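Local coordinates for methylocystis parvus OBBP MbnE (Methylocystis parvus OBBP, PDB 5ICQ), which probably binds the copper-chelating peptide methanobactin in the periplasm as the solute receptor of a transport system, at residues A[365-370]-A[552-557]; A[382-387]-A[398-403]; A[111-116]-A[245-250]; A[100-103]-A[109-112]. All blocks are in the same frame, centred on the assembly; numbering follows the deposited sequence.

Contact 1: residues A[365-370]-A[552-557]; sequences SFFDES and TAVRAY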
# COMPACT_ATOMS: atom_id res chain seq x y z
N SER A 365 6.97 -4.26 -13.40
CA SER A 365 6.79 -5.42 -12.55
C SER A 365 5.68 -5.09 -11.56
O SER A 365 5.42 -3.92 -11.28
CB SER A 365 8.11 -5.75 -11.82
OG SER A 365 7.89 -6.58 -10.69
N PHE A 366 5.02 -6.13 -11.06
CA PHE A 366 4.07 -5.91 -9.98
C PHE A 366 4.75 -5.60 -8.66
O PHE A 366 4.07 -5.17 -7.72
CB PHE A 366 3.14 -7.13 -9.82
CG PHE A 366 2.09 -7.19 -10.89
CD1 PHE A 366 2.35 -7.82 -12.10
CD2 PHE A 366 0.87 -6.55 -10.71
CE1 PHE A 366 1.39 -7.83 -13.11
CE2 PHE A 366 -0.09 -6.57 -11.70
CZ PHE A 366 0.17 -7.22 -12.90
N PHE A 367 6.07 -5.79 -8.56
CA PHE A 367 6.84 -5.44 -7.37
C PHE A 367 8.11 -4.73 -7.84
O PHE A 367 9.23 -5.16 -7.57
CB PHE A 367 7.15 -6.69 -6.54
CG PHE A 367 5.92 -7.43 -6.12
CD1 PHE A 367 5.25 -7.08 -4.96
CD2 PHE A 367 5.39 -8.42 -6.93
CE1 PHE A 367 4.09 -7.74 -4.60
CE2 PHE A 367 4.24 -9.09 -6.58
CZ PHE A 367 3.58 -8.74 -5.41
N ASP A 368 7.93 -3.61 -8.54
CA ASP A 368 9.01 -3.02 -9.31
C ASP A 368 10.05 -2.36 -8.40
O ASP A 368 9.74 -1.94 -7.28
CB ASP A 368 8.45 -2.00 -10.31
CG ASP A 368 9.34 -1.81 -11.52
OD1 ASP A 368 10.31 -2.57 -11.66
OD2 ASP A 368 9.05 -0.92 -12.34
N GLU A 369 11.28 -2.27 -8.91
CA GLU A 369 12.39 -1.60 -8.23
C GLU A 369 12.61 -2.16 -6.82
O GLU A 369 12.72 -1.42 -5.84
CB GLU A 369 12.15 -0.09 -8.18
CG GLU A 369 11.97 0.55 -9.54
CD GLU A 369 12.24 2.04 -9.50
OE1 GLU A 369 11.43 2.81 -10.04
OE2 GLU A 369 13.28 2.43 -8.92
N SER A 370 12.67 -3.48 -6.72
CA SER A 370 12.84 -4.09 -5.41
C SER A 370 13.37 -5.50 -5.60
O SER A 370 13.43 -6.03 -6.71
CB SER A 370 11.53 -4.09 -4.62
OG SER A 370 10.78 -5.28 -4.82
N THR A 552 11.87 -15.98 -3.55
CA THR A 552 11.74 -16.90 -4.68
C THR A 552 10.29 -16.98 -5.16
O THR A 552 10.02 -16.86 -6.36
CB THR A 552 12.24 -18.29 -4.26
OG1 THR A 552 13.62 -18.21 -3.90
CG2 THR A 552 12.09 -19.30 -5.39
N ALA A 553 9.36 -17.19 -4.23
CA ALA A 553 7.96 -17.37 -4.61
C ALA A 553 7.37 -16.10 -5.21
O ALA A 553 6.58 -16.16 -6.16
CB ALA A 553 7.14 -17.83 -3.40
N VAL A 554 7.72 -14.93 -4.66
CA VAL A 554 7.13 -13.69 -5.19
C VAL A 554 7.67 -13.40 -6.58
O VAL A 554 6.93 -12.94 -7.46
CB VAL A 554 7.38 -12.52 -4.22
CG1 VAL A 554 6.82 -11.22 -4.81
CG2 VAL A 554 6.73 -12.80 -2.88
N ARG A 555 8.97 -13.63 -6.80
CA ARG A 555 9.51 -13.46 -8.15
C ARG A 555 8.81 -14.38 -9.15
O ARG A 555 8.43 -13.95 -10.24
CB ARG A 555 11.02 -13.73 -8.16
CG ARG A 555 11.84 -12.62 -7.55
CD ARG A 555 13.31 -12.97 -7.55
NE ARG A 555 14.10 -11.94 -6.88
CZ ARG A 555 15.42 -11.99 -6.74
NH1 ARG A 555 16.11 -13.02 -7.22
NH2 ARG A 555 16.06 -11.01 -6.11
N ALA A 556 8.62 -15.65 -8.79
CA ALA A 556 7.90 -16.56 -9.69
C ALA A 556 6.46 -16.10 -9.89
O ALA A 556 5.93 -16.17 -11.00
CB ALA A 556 7.93 -17.99 -9.14
N TYR A 557 5.82 -15.65 -8.82
CA TYR A 557 4.47 -15.10 -8.91
C TYR A 557 4.42 -13.90 -9.86
O TYR A 557 3.51 -13.80 -10.71
CB TYR A 557 4.02 -14.72 -7.49
CG TYR A 557 2.72 -13.97 -7.35
CD1 TYR A 557 1.52 -14.50 -7.81
CD2 TYR A 557 2.68 -12.75 -6.70
CE1 TYR A 557 0.32 -13.82 -7.64
CE2 TYR A 557 1.48 -12.06 -6.51
CZ TYR A 557 0.31 -12.60 -6.99
OH TYR A 557 -0.89 -11.92 -6.82
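Phe367 sends its ring from the loop 365-370 against Val554 and Tyr557 on one side of the helix segment 552-557. CB already points toward the helix, and with CG anti to the carbonyl carbon (chi1 -57°) the ring lies across the two helix residues. CG is the first ring atom to meet a partner, Val554 CG1 at 4.1 Å. The same methyl then covers Phe367 CD2 at 3.8 Å. It sits over one ring face, 16° from the normal through the centroid, so this is a CH-pi contact with CG1 shifted toward the rim. Farther out, Phe367 CE2 is shared between Val554 CG1 and Tyr557 CD2, the latter at 4.0 Å. At the tip, Phe367 CZ comes within 4.1 Å of Tyr557 CE2. The ring's root is fixed by the loop itself: Phe367 N donates to Ser365 OG at 2.9 Å, an ST turn, and Ser370 OG reaches Phe367 O from above the carbonyl plane. An alanine in place of Phe367 would retain CB but is likely to open a gap in front of Val554 CG1 and remove one support of the Tyr557 ring. Tyr557 is also held at its hydroxyl, by Gln509. Leu372 and Pro505 add loop contacts to Phe367, while Asp558, next along helix 547-563, bonds to Ser365 OG and Phe366 N. The helix is thus packed between the loop following strand 361-362 and helix 532-543, where Ile538 and Leu541 touch Tyr557.

Contact 2: residues A[382-387]-A[398-403]; sequences KERALL and ILEGEW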
# COMPACT_ATOMS: atom_id res chain seq x y z
N LYS A 382 15.39 -22.66 -8.10
CA LYS A 382 14.30 -22.81 -7.14
C LYS A 382 13.00 -22.24 -7.69
O LYS A 382 11.92 -22.79 -7.44
CB LYS A 382 14.63 -22.11 -5.81
CG LYS A 382 15.71 -22.72 -4.96
CD LYS A 382 17.02 -22.79 -5.66
CE LYS A 382 17.47 -21.47 -6.11
NZ LYS A 382 18.47 -21.57 -7.15
N GLU A 383 13.07 -21.12 -8.43
CA GLU A 383 11.88 -20.60 -9.09
C GLU A 383 11.34 -21.60 -10.10
O GLU A 383 10.13 -21.82 -10.18
CB GLU A 383 12.19 -19.28 -9.80
CG GLU A 383 12.30 -18.07 -8.94
CD GLU A 383 12.27 -16.82 -9.79
OE1 GLU A 383 11.19 -16.51 -10.34
OE2 GLU A 383 13.34 -16.18 -9.97
N ARG A 384 12.23 -22.20 -10.89
CA ARG A 384 11.78 -23.14 -11.90
C ARG A 384 11.14 -24.37 -11.26
O ARG A 384 10.17 -24.91 -11.80
CB ARG A 384 12.96 -23.52 -12.81
CG ARG A 384 13.42 -22.33 -13.70
CD ARG A 384 14.77 -22.60 -14.40
NE ARG A 384 15.44 -21.34 -14.74
CZ ARG A 384 15.40 -20.75 -15.94
NH1 ARG A 384 14.73 -21.31 -16.95
NH2 ARG A 384 16.03 -19.59 -16.15
N ALA A 385 11.63 -24.78 -10.10
CA ALA A 385 11.00 -25.89 -9.39
C ALA A 385 9.60 -25.52 -8.93
O ALA A 385 8.68 -26.34 -9.01
CB ALA A 385 11.87 -26.33 -8.21
N LEU A 386 9.40 -24.28 -8.43
CA LEU A 386 8.06 -23.83 -8.05
C LEU A 386 7.12 -23.83 -9.25
O LEU A 386 5.92 -24.13 -9.11
CB LEU A 386 8.11 -22.42 -7.46
CG LEU A 386 8.65 -22.25 -6.05
CD1 LEU A 386 8.64 -20.77 -5.67
CD2 LEU A 386 7.84 -23.06 -5.06
N LEU A 387 7.63 -23.47 -10.42
CA LEU A 387 6.83 -23.35 -11.62
C LEU A 387 6.63 -24.68 -12.35
O LEU A 387 5.85 -24.72 -13.31
CB LEU A 387 7.47 -22.34 -12.57
CG LEU A 387 7.52 -20.89 -12.06
CD1 LEU A 387 8.44 -20.03 -12.95
CD2 LEU A 387 6.12 -20.29 -12.05
N ILE A 398 9.86 -13.77 -20.35
CA ILE A 398 9.75 -13.36 -18.95
C ILE A 398 10.52 -14.31 -18.04
O ILE A 398 11.13 -13.89 -17.05
CB ILE A 398 8.26 -13.25 -18.59
CG1 ILE A 398 7.68 -12.00 -19.29
CG2 ILE A 398 8.06 -13.18 -17.08
CD1 ILE A 398 6.17 -11.92 -19.30
N LEU A 399 10.52 -15.61 -18.37
CA LEU A 399 11.24 -16.59 -17.56
C LEU A 399 12.73 -16.26 -17.50
O LEU A 399 13.36 -16.41 -16.45
CB LEU A 399 11.03 -18.00 -18.11
CG LEU A 399 11.57 -19.17 -17.27
CD1 LEU A 399 10.79 -19.32 -15.97
CD2 LEU A 399 11.53 -20.47 -18.06
N GLU A 400 13.29 -15.77 -18.60
CA GLU A 400 14.73 -15.51 -18.65
C GLU A 400 15.10 -14.09 -18.23
O GLU A 400 16.29 -13.76 -18.22
CB GLU A 400 15.26 -15.82 -20.05
CG GLU A 400 15.01 -17.26 -20.51
CD GLU A 400 15.46 -18.32 -19.49
OE1 GLU A 400 16.44 -18.09 -18.75
OE2 GLU A 400 14.83 -19.40 -19.44
N GLY A 401 14.13 -13.27 -17.84
CA GLY A 401 14.42 -11.91 -17.41
C GLY A 401 14.78 -10.95 -18.52
O GLY A 401 15.47 -9.96 -18.27
N GLU A 402 14.37 -11.23 -19.76
CA GLU A 402 14.63 -10.35 -20.89
C GLU A 402 13.47 -9.42 -21.22
O GLU A 402 13.64 -8.52 -22.05
CB GLU A 402 14.95 -11.17 -22.14
CG GLU A 402 16.16 -12.06 -21.97
CD GLU A 402 16.62 -12.67 -23.28
OE1 GLU A 402 15.92 -12.50 -24.30
OE2 GLU A 402 17.68 -13.32 -23.27
N TRP A 403 12.30 -9.62 -20.62
CA TRP A 403 11.12 -8.87 -21.01
C TRP A 403 11.03 -7.54 -20.27
O TRP A 403 11.39 -7.43 -19.09
CB TRP A 403 9.85 -9.69 -20.75
CG TRP A 403 8.59 -8.97 -21.15
CD1 TRP A 403 8.01 -8.96 -22.40
CD2 TRP A 403 7.77 -8.14 -20.32
NE1 TRP A 403 6.87 -8.19 -22.38
CE2 TRP A 403 6.70 -7.67 -21.12
CE3 TRP A 403 7.83 -7.75 -18.97
CZ2 TRP A 403 5.70 -6.83 -20.62
CZ3 TRP A 403 6.83 -6.92 -18.48
CH2 TRP A 403 5.79 -6.47 -19.30
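Leu399, in the last turn of helix 396-399, meets the helix segment 382-387 with both methyls. Its CG is anti to the backbone N (chi1 -173°), which carries the branched end across to Arg384 and Leu387. CD1 packs against Leu387 CD1 at 3.9 Å, the two side chains running past one another and pointing opposite ways. CD2 lies 3.5 Å from Arg384 NH1, coming to the guanidinium obliquely. Glu400 follows, and although CB points away from helix 381-387, a bend at chi2 (-51°) brings the carboxylate back to Arg384. Here the guanidinium grips end-on. NH1 donates to Glu400 OE2 at 3.1 Å, and NH2 to Glu400 OE1 at 3.0 Å. Both bonds are nearly straight, both oxygens are met on the syn side, and both lie close to the guanidinium plane. The two flat groups are turned 27° apart, so the fit is slightly twisted. Two bonds in place of one should restrain rotation of the guanidinium, and Arg384 NE is satisfied separately by Ala379 O. Gly401 comes next, with a positive phi that takes the chain out of the helix; its N donates at 3.2 Å to Ile398 O, the acceptor three residues back. That same oxygen is reached by Arg559 of helix 547-563, which also forms a salt bridge with Glu383 and so touches both segments. The positive phi at Gly401, with its bonds back into the last turn, is the Schellman motif of a helix C-terminus, here beside a bidentate arginine-glutamate salt bridge.

Contact 3: residues A[111-116]-A[245-250]; sequences YPLIAQ and NYWGAD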
# COMPACT_ATOMS: atom_id res chain seq x y z
N TYR A 111 8.03 -5.73 16.93
CA TYR A 111 8.82 -5.70 18.15
C TYR A 111 7.93 -5.28 19.32
O TYR A 111 6.83 -4.78 19.11
CB TYR A 111 10.01 -4.74 17.99
CG TYR A 111 11.01 -5.31 16.99
CD1 TYR A 111 11.92 -6.29 17.38
CD2 TYR A 111 11.03 -4.87 15.67
CE1 TYR A 111 12.84 -6.83 16.46
CE2 TYR A 111 11.95 -5.39 14.74
CZ TYR A 111 12.84 -6.38 15.15
OH TYR A 111 13.75 -6.93 14.24
N PRO A 112 8.36 -5.54 20.57
CA PRO A 112 7.44 -5.35 21.71
C PRO A 112 6.92 -3.93 21.83
O PRO A 112 7.64 -2.94 21.61
CB PRO A 112 8.30 -5.74 22.92
CG PRO A 112 9.28 -6.79 22.35
CD PRO A 112 9.59 -6.25 20.96
N LEU A 113 5.65 -3.83 22.21
CA LEU A 113 5.03 -2.57 22.59
C LEU A 113 4.18 -2.86 23.82
O LEU A 113 4.74 -3.15 24.89
CB LEU A 113 4.22 -1.97 21.43
CG LEU A 113 3.76 -0.50 21.61
CD1 LEU A 113 4.87 0.41 22.19
CD2 LEU A 113 3.24 0.08 20.29
N ILE A 114 2.85 -2.84 23.70
CA ILE A 114 2.02 -3.20 24.85
C ILE A 114 2.30 -4.63 25.30
O ILE A 114 2.32 -4.93 26.50
CB ILE A 114 0.53 -2.97 24.54
CG1 ILE A 114 0.22 -1.48 24.48
CG2 ILE A 114 -0.36 -3.65 25.59
CD1 ILE A 114 -1.15 -1.15 23.90
N ALA A 115 2.54 -5.54 24.35
CA ALA A 115 3.04 -6.87 24.70
C ALA A 115 4.55 -6.81 24.83
O ALA A 115 5.25 -6.43 23.88
CB ALA A 115 2.64 -7.90 23.64
N GLN A 116 5.07 -7.20 26.00
CA GLN A 116 6.52 -7.19 26.19
C GLN A 116 7.19 -8.41 25.59
O GLN A 116 8.40 -8.37 25.32
CB GLN A 116 6.87 -7.05 27.68
CG GLN A 116 6.68 -8.29 28.52
CD GLN A 116 7.14 -8.07 29.96
OE1 GLN A 116 7.15 -6.94 30.45
NE2 GLN A 116 7.53 -9.15 30.63
N ASN A 245 3.07 11.72 30.76
CA ASN A 245 3.27 10.47 31.50
C ASN A 245 3.09 9.24 30.62
O ASN A 245 2.86 8.14 31.14
CB ASN A 245 2.33 10.46 32.69
CG ASN A 245 2.53 11.67 33.58
OD1 ASN A 245 3.60 11.82 34.17
ND2 ASN A 245 1.53 12.54 33.67
N TYR A 246 3.19 9.41 29.30
CA TYR A 246 3.09 8.29 28.36
C TYR A 246 3.86 7.07 28.85
O TYR A 246 5.06 7.13 29.12
CB TYR A 246 3.61 8.74 26.99
CG TYR A 246 3.83 7.58 26.05
CD1 TYR A 246 2.86 6.59 25.90
CD2 TYR A 246 5.02 7.46 25.33
CE1 TYR A 246 3.09 5.50 25.07
CE2 TYR A 246 5.24 6.39 24.48
CZ TYR A 246 4.28 5.42 24.36
OH TYR A 246 4.52 4.35 23.53
N TRP A 247 3.15 5.94 29.00
CA TRP A 247 3.74 4.77 29.67
C TRP A 247 4.98 4.25 28.95
O TRP A 247 5.90 3.71 29.60
CB TRP A 247 2.69 3.65 29.78
CG TRP A 247 2.52 2.91 28.49
CD1 TRP A 247 1.64 3.21 27.48
CD2 TRP A 247 3.27 1.77 28.04
NE1 TRP A 247 1.80 2.32 26.44
CE2 TRP A 247 2.79 1.43 26.76
CE3 TRP A 247 4.30 1.01 28.61
CZ2 TRP A 247 3.30 0.35 26.03
CZ3 TRP A 247 4.80 -0.07 27.89
CH2 TRP A 247 4.30 -0.38 26.61
N GLY A 248 5.03 4.37 27.62
CA GLY A 248 6.03 3.67 26.84
C GLY A 248 7.17 4.52 26.33
O GLY A 248 7.87 4.13 25.39
N ALA A 249 7.38 5.68 26.95
CA ALA A 249 8.32 6.66 26.40
C ALA A 249 9.74 6.09 26.30
O ALA A 249 10.50 6.51 25.43
CB ALA A 249 8.32 7.93 27.25
N ASP A 250 10.10 5.13 27.16
CA ASP A 250 11.44 4.55 27.15
C ASP A 250 11.45 3.08 26.72
O ASP A 250 12.44 2.37 26.96
CB ASP A 250 12.11 4.74 28.52
CG ASP A 250 13.60 4.43 28.49
OD1 ASP A 250 14.31 4.96 27.61
OD2 ASP A 250 14.05 3.64 29.35
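Tyr246 OH, 4.2 Å from Leu113 CD1, is gripped by two amides from outside the segments, Gln254 OE1 and Gln97 NE2. The same Gln97 turns its OE1 to Trp247 NE1, so one glutamine side chain ties together the polar ends of both aromatic residues of the 245-250 loop. Trp247 makes most of the apolar contact. Its CG stands between the backbone N and the carbonyl carbon (chi1 78°), a position that swings the six-membered ring toward the 111-116 segment. The far edge of that ring faces the backbone: CH2 is 3.3 Å from Leu113 O, which lies near the ring plane. CZ2 touches Ile114 CG1 at 3.9 Å, the isoleucine standing roughly perpendicular to the indole side chain. Leu113 CD1 also packs on Trp247 CZ2, at 4.1 Å. Residues 246-249 form a type I beta turn in the loop joining strands 237-242 and 262-268 of the mixed sheet, whereas Leu113 and Ile114 interrupt strand 109-120 of the antiparallel sheet, so the contact joins loops from two sheets. An alanine at Trp247 would probably open a gap beside Ile114 CG1 and leave Gln97 OE1 without its indole donor. Inside the turn, Gly248 N lies 3.3 Å above the Tyr246 ring plane, over the ring centre. A CB on Gly248 would run into Tyr246 OH, so a residue without a side chain suits this place. Leu113 also touches Gln254, and Pro112 O accepts a hydrogen bond from Ser253.

Contact 4: residues A[100-103]-A[109-112]; sequences MARS and TLYP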
# COMPACT_ATOMS: atom_id res chain seq x y z
N MET A 100 2.22 -4.92 19.38
CA MET A 100 3.61 -4.87 18.96
C MET A 100 3.77 -3.74 17.95
O MET A 100 2.81 -3.31 17.31
CB MET A 100 4.07 -6.21 18.36
CG MET A 100 4.00 -7.38 19.37
SD MET A 100 4.61 -8.95 18.69
CE MET A 100 6.38 -8.66 18.81
N ALA A 101 5.00 -3.24 17.86
CA ALA A 101 5.33 -2.09 17.03
C ALA A 101 6.07 -2.58 15.80
O ALA A 101 7.00 -3.39 15.91
CB ALA A 101 6.19 -1.09 17.80
N ARG A 102 5.69 -2.09 14.62
CA ARG A 102 6.31 -2.54 13.38
C ARG A 102 7.55 -1.70 13.09
O ARG A 102 7.48 -0.47 13.10
CB ARG A 102 5.30 -2.44 12.24
CG ARG A 102 5.84 -2.93 10.91
CD ARG A 102 4.71 -3.05 9.90
NE ARG A 102 5.14 -3.69 8.65
CZ ARG A 102 4.32 -4.05 7.68
NH1 ARG A 102 3.01 -3.86 7.81
NH2 ARG A 102 4.78 -4.63 6.58
N SER A 103 8.68 -2.35 12.86
CA SER A 103 9.86 -1.64 12.38
C SER A 103 9.74 -1.46 10.87
O SER A 103 9.64 -2.44 10.13
CB SER A 103 11.15 -2.37 12.70
OG SER A 103 12.22 -1.67 12.06
N THR A 109 8.30 -6.96 10.20
CA THR A 109 8.78 -7.47 11.48
C THR A 109 8.23 -6.60 12.60
O THR A 109 8.19 -5.37 12.47
CB THR A 109 10.32 -7.51 11.57
OG1 THR A 109 10.85 -8.31 10.51
CG2 THR A 109 10.78 -8.11 12.90
N LEU A 110 7.81 -7.24 13.68
CA LEU A 110 7.18 -6.58 14.82
C LEU A 110 8.04 -6.74 16.07
O LEU A 110 8.67 -7.78 16.26
CB LEU A 110 5.80 -7.16 15.10
CG LEU A 110 4.87 -7.17 13.88
CD1 LEU A 110 3.57 -7.86 14.24
CD2 LEU A 110 4.61 -5.73 13.41
N TYR A 111 8.03 -5.73 16.93
CA TYR A 111 8.82 -5.70 18.15
C TYR A 111 7.93 -5.28 19.32
O TYR A 111 6.83 -4.78 19.11
CB TYR A 111 10.01 -4.74 17.99
CG TYR A 111 11.01 -5.31 16.99
CD1 TYR A 111 11.92 -6.29 17.38
CD2 TYR A 111 11.03 -4.87 15.67
CE1 TYR A 111 12.84 -6.83 16.46
CE2 TYR A 111 11.95 -5.39 14.74
CZ TYR A 111 12.84 -6.38 15.15
OH TYR A 111 13.75 -6.93 14.24
N PRO A 112 8.36 -5.54 20.57
CA PRO A 112 7.44 -5.35 21.71
C PRO A 112 6.92 -3.93 21.83
O PRO A 112 7.64 -2.94 21.61
CB PRO A 112 8.30 -5.74 22.92
CG PRO A 112 9.28 -6.79 22.35
CD PRO A 112 9.59 -6.25 20.96
O HOH W 1 8.16 -4.14 8.95
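Met100 lays its side chain across Leu110, CB against CB at 3.8 Å, the two chains crossing at about a right angle. A bend at chi3 (78°) brings Met100 CE back over the peptide, 3.5 Å from Leu110 O. Beyond it, Arg102 and Leu110 share a face of the antiparallel sheet as a non-hydrogen-bonded pair. Leu110 CD2 rests on Arg102 CB at 3.6 Å, leaving the extended arginine to continue past it. Ala101 and Tyr111 form the hydrogen-bonded pair, with their side chains on the other face. Ala101 N donates to Tyr111 O at 2.7 Å, and the return bond runs from Tyr111 N to Ala101 O at 2.8 Å. Beside this pair, the edge of the Tyr111 ring meets Ser103, CE2 to CB at 3.7 Å. A water gathers the polar groups near the turn: it accepts from Arg102 NE, in the guanidinium plane, and from Thr109 N, and donates to Ser103 O. Pro107 O takes Arg102 NH2, and Glu106 accepts from Thr109 OG1 and Tyr111 OH, so the turn itself binds the hairpin's polar ends. Helix 193-198 covers Met100 and Leu110 through Ala198. The chemistry thus divides along this beta hairpin: apolar packing under the helix at one end, while near the turn water and side chains satisfy backbone groups.

In the fold
The four contacts form two pairs. Contact 4 comes first along the chain and contact 3 begins where it ends: they share Tyr111 and Pro112 on strand 109-120, and their centres are 11 Å apart. Contacts 1 and 2 lie later, contact 2 falling in sequence between the two segments of contact 1. Their centres are also 11 Å apart, and they touch where Glu383 and Leu386 of helix 381-387 pack on helix 547-563. Contacts 2 and 3 are about 45 Å apart between centres. The pairs thus lie in different parts of the fold, one on an antiparallel sheet, the other around helices, consistent with the separate lobes of a periplasmic binding protein, where ligand is usually held between lobes.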